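Long-range contact in HAD superfamily hydrolase (Brucella suis biovar 1, PDB 6NQ4), which is a haloacid dehalogenase-like hydrolase that probably acts as a phosphatase: residues C149-Y163 against R188-A200. Numbering follows the deposited sequence.
Sequences CTGLYDDEVETPEDY and RGPRLIWCAGALA. With EDO (1,2-ethanediol), chain F.
Arg188 binds both Asp155 and Glu156, and Arg191 binds Glu156 from its other side, in a salt-bridge network of four residues. Arg188 takes Asp155 end-on, its NH1 giving a nearly straight bond to OD1 (2.9 Å, 172°) while NH2 serves OD2; the carboxylate is turned 45° from the guanidinium, and OD1 is met from above its plane. Arg188 NH1 also reaches Glu156 OE2 at 2.9 Å, so one nitrogen ties both acids together. Arg191 grips Glu156 side-on through NE and NH2; its NH2 and Arg188 NH1 approach OE2 from opposite faces of the carboxylate, and Glu51 is a further partner of Arg191 NH2. A bend at chi2 (-78°) turns the Glu156 carboxylate back to the arginines, which stand at the two ends of the type II' turn of the 185-188/191-194 hairpin. This hairpin leads into helix 196-205, beside the five-stranded parallel sheet of the inserted domain, probably a C2-type cap, whose strand 146-149 runs into the loop 150-159. Here apolar packing takes over. Pro160 CD sits almost squarely over the Trp194 five-membered ring, 3.4 Å from its centroid, a CH-pi contact. Leu199 CD1 lies over one face of the Tyr163 ring and also touches Cys149 SG (3.8 Å) and Leu152 CD1. Water links Thr150 O to Ala196 N, and an ethanediol, probably from crystallisation, bridges Trp194 N to Asp155 O through its O2.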
loop_
_atom_site.group_PDB
_atom_site.type_symbol
_atom_site.label_atom_id
_atom_site.label_comp_id
_atom_site.label_asym_id
_atom_site.label_seq_id
_atom_site.Cartn_x
_atom_site.Cartn_y
_atom_site.Cartn_z
ATOM N N CYS A 149 0.412 -0.475 14.276
ATOM C CA CYS A 149 1.044 0.742 13.794
ATOM C C CYS A 149 0.492 1.058 12.414
ATOM O O CYS A 149 0.761 0.339 11.440
ATOM C CB CYS A 149 2.556 0.569 13.750
ATOM S SG CYS A 149 3.419 2.032 13.146
ATOM N N THR A 150 -0.271 2.141 12.332
ATOM C CA THR A 150 -0.755 2.639 11.049
ATOM C C THR A 150 0.136 3.731 10.479
ATOM O O THR A 150 0.051 4.004 9.282
ATOM C CB THR A 150 -2.170 3.208 11.194
ATOM O OG1 THR A 150 -2.152 4.274 12.156
ATOM C CG2 THR A 150 -3.153 2.128 11.628
ATOM N N GLY A 151 0.998 4.339 11.294
ATOM C CA GLY A 151 1.834 5.442 10.848
ATOM C C GLY A 151 2.448 6.134 12.051
ATOM O O GLY A 151 2.404 5.618 13.163
ATOM N N LEU A 152 3.012 7.307 11.817
ATOM C CA LEU A 152 3.533 8.089 12.933
ATOM C C LEU A 152 2.405 8.948 13.520
ATOM O O LEU A 152 1.428 9.270 12.842
ATOM C CB LEU A 152 4.710 8.974 12.484
ATOM C CG LEU A 152 6.073 8.296 12.274
ATOM C CD1 LEU A 152 6.057 7.214 11.188
ATOM C CD2 LEU A 152 7.113 9.371 11.960
ATOM N N TYR A 153 2.544 9.317 14.800
ATOM C CA TYR A 153 1.535 10.171 15.436
ATOM C C TYR A 153 1.391 11.511 14.724
ATOM O O TYR A 153 0.271 12.006 14.533
ATOM C CB TYR A 153 1.855 10.403 16.914
ATOM C CG TYR A 153 1.709 9.162 17.755
ATOM C CD1 TYR A 153 0.470 8.543 17.895
ATOM C CD2 TYR A 153 2.807 8.597 18.406
ATOM C CE1 TYR A 153 0.324 7.396 18.660
ATOM C CE2 TYR A 153 2.674 7.454 19.161
ATOM C CZ TYR A 153 1.433 6.849 19.288
ATOM O OH TYR A 153 1.326 5.712 20.055
ATOM N N ASP A 154 2.508 12.133 14.347
ATOM C CA ASP A 154 2.474 13.392 13.596
ATOM C C ASP A 154 3.574 13.304 12.542
ATOM O O ASP A 154 4.725 13.694 12.779
ATOM C CB ASP A 154 2.647 14.608 14.491
ATOM C CG ASP A 154 2.584 15.917 13.704
ATOM O OD1 ASP A 154 2.585 15.871 12.449
ATOM O OD2 ASP A 154 2.517 16.994 14.324
ATOM N N ASP A 155 3.203 12.815 11.368
ATOM C CA ASP A 155 4.190 12.492 10.351
ATOM C C ASP A 155 4.707 13.705 9.596
ATOM O O ASP A 155 5.570 13.551 8.725
ATOM C CB ASP A 155 3.660 11.414 9.398
ATOM C CG ASP A 155 2.468 11.871 8.564
ATOM O OD1 ASP A 155 2.142 13.085 8.511
ATOM O OD2 ASP A 155 1.852 10.976 7.941
ATOM N N GLU A 156 4.207 14.903 9.888
ATOM C CA GLU A 156 4.786 16.084 9.264
ATOM C C GLU A 156 5.985 16.619 10.027
ATOM O O GLU A 156 6.756 17.401 9.465
ATOM C CB GLU A 156 3.732 17.181 9.066
ATOM C CG GLU A 156 2.651 16.838 8.040
ATOM C CD GLU A 156 3.097 17.001 6.581
ATOM O OE1 GLU A 156 4.257 17.405 6.323
ATOM O OE2 GLU A 156 2.273 16.734 5.676
ATOM N N VAL A 157 6.182 16.205 11.277
ATOM C CA VAL A 157 7.296 16.721 12.070
ATOM C C VAL A 157 8.166 15.640 12.689
ATOM O O VAL A 157 9.320 15.924 13.058
ATOM C CB VAL A 157 6.822 17.714 13.155
ATOM C CG1 VAL A 157 5.919 18.777 12.561
ATOM C CG2 VAL A 157 6.130 16.980 14.284
ATOM N N GLU A 158 7.688 14.411 12.843
ATOM C CA GLU A 158 8.419 13.372 13.550
ATOM C C GLU A 158 9.224 12.522 12.580
ATOM O O GLU A 158 8.949 12.473 11.379
ATOM C CB GLU A 158 7.436 12.480 14.317
ATOM C CG GLU A 158 6.701 13.237 15.419
ATOM C CD GLU A 158 5.544 12.462 16.022
ATOM O OE1 GLU A 158 5.153 11.397 15.474
ATOM O OE2 GLU A 158 5.012 12.946 17.056
ATOM N N THR A 159 10.220 11.834 13.121
ATOM C CA THR A 159 11.049 10.903 12.369
ATOM C C THR A 159 11.149 9.601 13.137
ATOM O O THR A 159 10.786 9.530 14.315
ATOM C CB THR A 159 12.459 11.478 12.185
ATOM O OG1 THR A 159 13.155 11.425 13.436
ATOM C CG2 THR A 159 12.412 12.906 11.664
ATOM N N PRO A 160 11.649 8.539 12.499
ATOM C CA PRO A 160 11.755 7.257 13.213
ATOM C C PRO A 160 12.622 7.324 14.457
ATOM O O PRO A 160 12.359 6.586 15.411
ATOM C CB PRO A 160 12.326 6.313 12.147
ATOM C CG PRO A 160 11.830 6.896 10.852
ATOM C CD PRO A 160 11.921 8.381 11.057
ATOM N N GLU A 161 13.627 8.210 14.488
ATOM C CA GLU A 161 14.455 8.368 15.683
ATOM C C GLU A 161 13.631 8.747 16.913
ATOM O O GLU A 161 13.961 8.332 18.033
ATOM C CB GLU A 161 15.548 9.408 15.423
ATOM N N ASP A 162 12.557 9.521 16.730
ATOM C CA ASP A 162 11.721 9.915 17.857
ATOM C C ASP A 162 11.042 8.724 18.514
ATOM O O ASP A 162 10.538 8.856 19.637
ATOM C CB ASP A 162 10.631 10.895 17.416
ATOM C CG ASP A 162 11.189 12.205 16.908
ATOM O OD1 ASP A 162 10.652 12.739 15.918
ATOM O OD2 ASP A 162 12.170 12.699 17.504
ATOM N N TYR A 163 10.990 7.578 17.831
ATOM C CA TYR A 163 10.292 6.396 18.318
ATOM C C TYR A 163 11.215 5.358 18.933
ATOM O O TYR A 163 10.729 4.319 19.387
ATOM C CB TYR A 163 9.489 5.762 17.177
ATOM C CG TYR A 163 8.292 6.609 16.819
ATOM C CD1 TYR A 163 7.023 6.269 17.267
ATOM C CD2 TYR A 163 8.440 7.781 16.078
ATOM C CE1 TYR A 163 5.950 7.054 16.986
ATOM C CE2 TYR A 163 7.357 8.582 15.793
ATOM C CZ TYR A 163 6.113 8.209 16.251
ATOM O OH TYR A 163 5.027 9.000 15.981
ATOM N N ARG A 188 4.069 13.190 -0.478
ATOM C CA ARG A 188 2.915 14.032 -0.169
ATOM C C ARG A 188 3.202 15.358 -0.858
ATOM O O ARG A 188 3.952 16.192 -0.334
ATOM C CB ARG A 188 2.715 14.202 1.332
ATOM C CG ARG A 188 1.338 14.799 1.668
ATOM C CD ARG A 188 1.104 14.788 3.180
ATOM N NE ARG A 188 0.909 13.429 3.671
ATOM C CZ ARG A 188 1.096 13.058 4.933
ATOM N NH1 ARG A 188 1.476 13.949 5.834
ATOM N NH2 ARG A 188 0.902 11.799 5.291
ATOM N N GLY A 189 2.666 15.514 -2.066
ATOM C CA GLY A 189 3.092 16.590 -2.921
ATOM C C GLY A 189 4.596 16.515 -3.075
ATOM O O GLY A 189 5.150 15.456 -3.388
ATOM N N PRO A 190 5.289 17.623 -2.788
ATOM C CA PRO A 190 6.748 17.657 -2.942
ATOM C C PRO A 190 7.510 17.013 -1.800
ATOM O O PRO A 190 8.735 16.875 -1.913
ATOM C CB PRO A 190 7.046 19.165 -2.975
ATOM C CG PRO A 190 6.009 19.730 -2.037
ATOM C CD PRO A 190 4.755 18.925 -2.355
ATOM N N ARG A 191 6.847 16.655 -0.704
ATOM C CA ARG A 191 7.518 16.158 0.488
ATOM C C ARG A 191 7.621 14.631 0.467
ATOM O O ARG A 191 6.852 13.938 -0.212
ATOM C CB ARG A 191 6.751 16.610 1.743
ATOM C CG ARG A 191 6.797 18.127 1.965
ATOM C CD ARG A 191 6.124 18.617 3.266
ATOM N NE ARG A 191 4.748 18.134 3.434
ATOM C CZ ARG A 191 3.704 18.531 2.712
ATOM N NH1 ARG A 191 3.848 19.434 1.747
ATOM N NH2 ARG A 191 2.507 18.014 2.953
ATOM N N LEU A 192 8.584 14.108 1.230
ATOM C CA LEU A 192 8.653 12.688 1.578
ATOM C C LEU A 192 8.305 12.540 3.051
ATOM O O LEU A 192 8.821 13.291 3.895
ATOM C CB LEU A 192 10.041 12.098 1.289
ATOM C CG LEU A 192 10.352 11.945 -0.202
ATOM C CD1 LEU A 192 11.841 11.754 -0.454
ATOM C CD2 LEU A 192 9.572 10.768 -0.733
ATOM N N ILE A 193 7.411 11.597 3.348
ATOM C CA ILE A 193 6.821 11.419 4.667
ATOM C C ILE A 193 7.110 10.000 5.141
ATOM O O ILE A 193 6.902 9.035 4.395
ATOM C CB ILE A 193 5.298 11.634 4.571
ATOM C CG1 ILE A 193 4.971 13.013 3.981
ATOM C CG2 ILE A 193 4.639 11.437 5.916
ATOM C CD1 ILE A 193 5.405 14.170 4.846
ATOM N N TRP A 194 7.517 9.867 6.404
ATOM C CA TRP A 194 7.773 8.549 6.970
ATOM C C TRP A 194 6.462 7.806 7.204
ATOM O O TRP A 194 5.469 8.405 7.628
ATOM C CB TRP A 194 8.494 8.691 8.311
ATOM C CG TRP A 194 9.875 9.232 8.172
ATOM C CD1 TRP A 194 10.308 10.474 8.541
ATOM C CD2 TRP A 194 11.003 8.557 7.617
ATOM N NE1 TRP A 194 11.639 10.617 8.234
ATOM C CE2 TRP A 194 12.098 9.449 7.682
ATOM C CE3 TRP A 194 11.197 7.290 7.069
ATOM C CZ2 TRP A 194 13.371 9.114 7.208
ATOM C CZ3 TRP A 194 12.464 6.956 6.602
ATOM C CH2 TRP A 194 13.536 7.863 6.678
ATOM N N CYS A 195 6.475 6.497 6.959
ATOM C CA CYS A 195 5.291 5.654 7.091
ATOM C C CYS A 195 5.507 4.578 8.148
ATOM O O CYS A 195 6.599 4.399 8.691
ATOM C CB CYS A 195 4.978 4.971 5.764
ATOM S SG CYS A 195 4.571 6.077 4.424
ATOM N N ALA A 196 4.442 3.808 8.394
ATOM C CA ALA A 196 4.476 2.758 9.407
ATOM C C ALA A 196 5.599 1.765 9.155
ATOM O O ALA A 196 6.173 1.226 10.108
ATOM C CB ALA A 196 3.144 2.018 9.424
ATOM N N GLY A 197 5.904 1.482 7.883
ATOM C CA GLY A 197 6.929 0.506 7.564
ATOM C C GLY A 197 8.294 0.885 8.100
ATOM O O GLY A 197 9.117 0.010 8.395
ATOM N N ALA A 198 8.575 2.187 8.199
ATOM C CA ALA A 198 9.839 2.611 8.795
ATOM C C ALA A 198 9.918 2.184 10.253
ATOM O O ALA A 198 10.975 1.739 10.724
ATOM C CB ALA A 198 9.951 4.124 8.682
ATOM N N LEU A 199 8.809 2.307 10.987
ATOM C CA LEU A 199 8.789 1.879 12.383
ATOM C C LEU A 199 8.814 0.361 12.499
ATOM O O LEU A 199 9.495 -0.186 13.370
ATOM C CB LEU A 199 7.569 2.464 13.094
ATOM C CG LEU A 199 7.454 3.985 13.103
ATOM C CD1 LEU A 199 6.273 4.445 13.973
ATOM C CD2 LEU A 199 8.737 4.652 13.573
ATOM N N ALA A 200 8.129 -0.340 11.586
ATOM C CA ALA A 200 8.200 -1.798 11.566
ATOM C C ALA A 200 9.619 -2.277 11.299
ATOM O O ALA A 200 10.075 -3.240 11.921
ATOM C CB ALA A 200 7.245 -2.354 10.511
HETATM C C1 EDO F . 8.668 14.529 8.439
HETATM O O1 EDO F . 9.704 14.100 9.333
HETATM C C2 EDO F . 8.445 13.442 7.395
HETATM O O2 EDO F . 7.673 12.349 7.953
HETATM O O HOH W 1 1.817 4.687 7.360
HETATM O O HOH W 2 3.098 8.091 9.014
#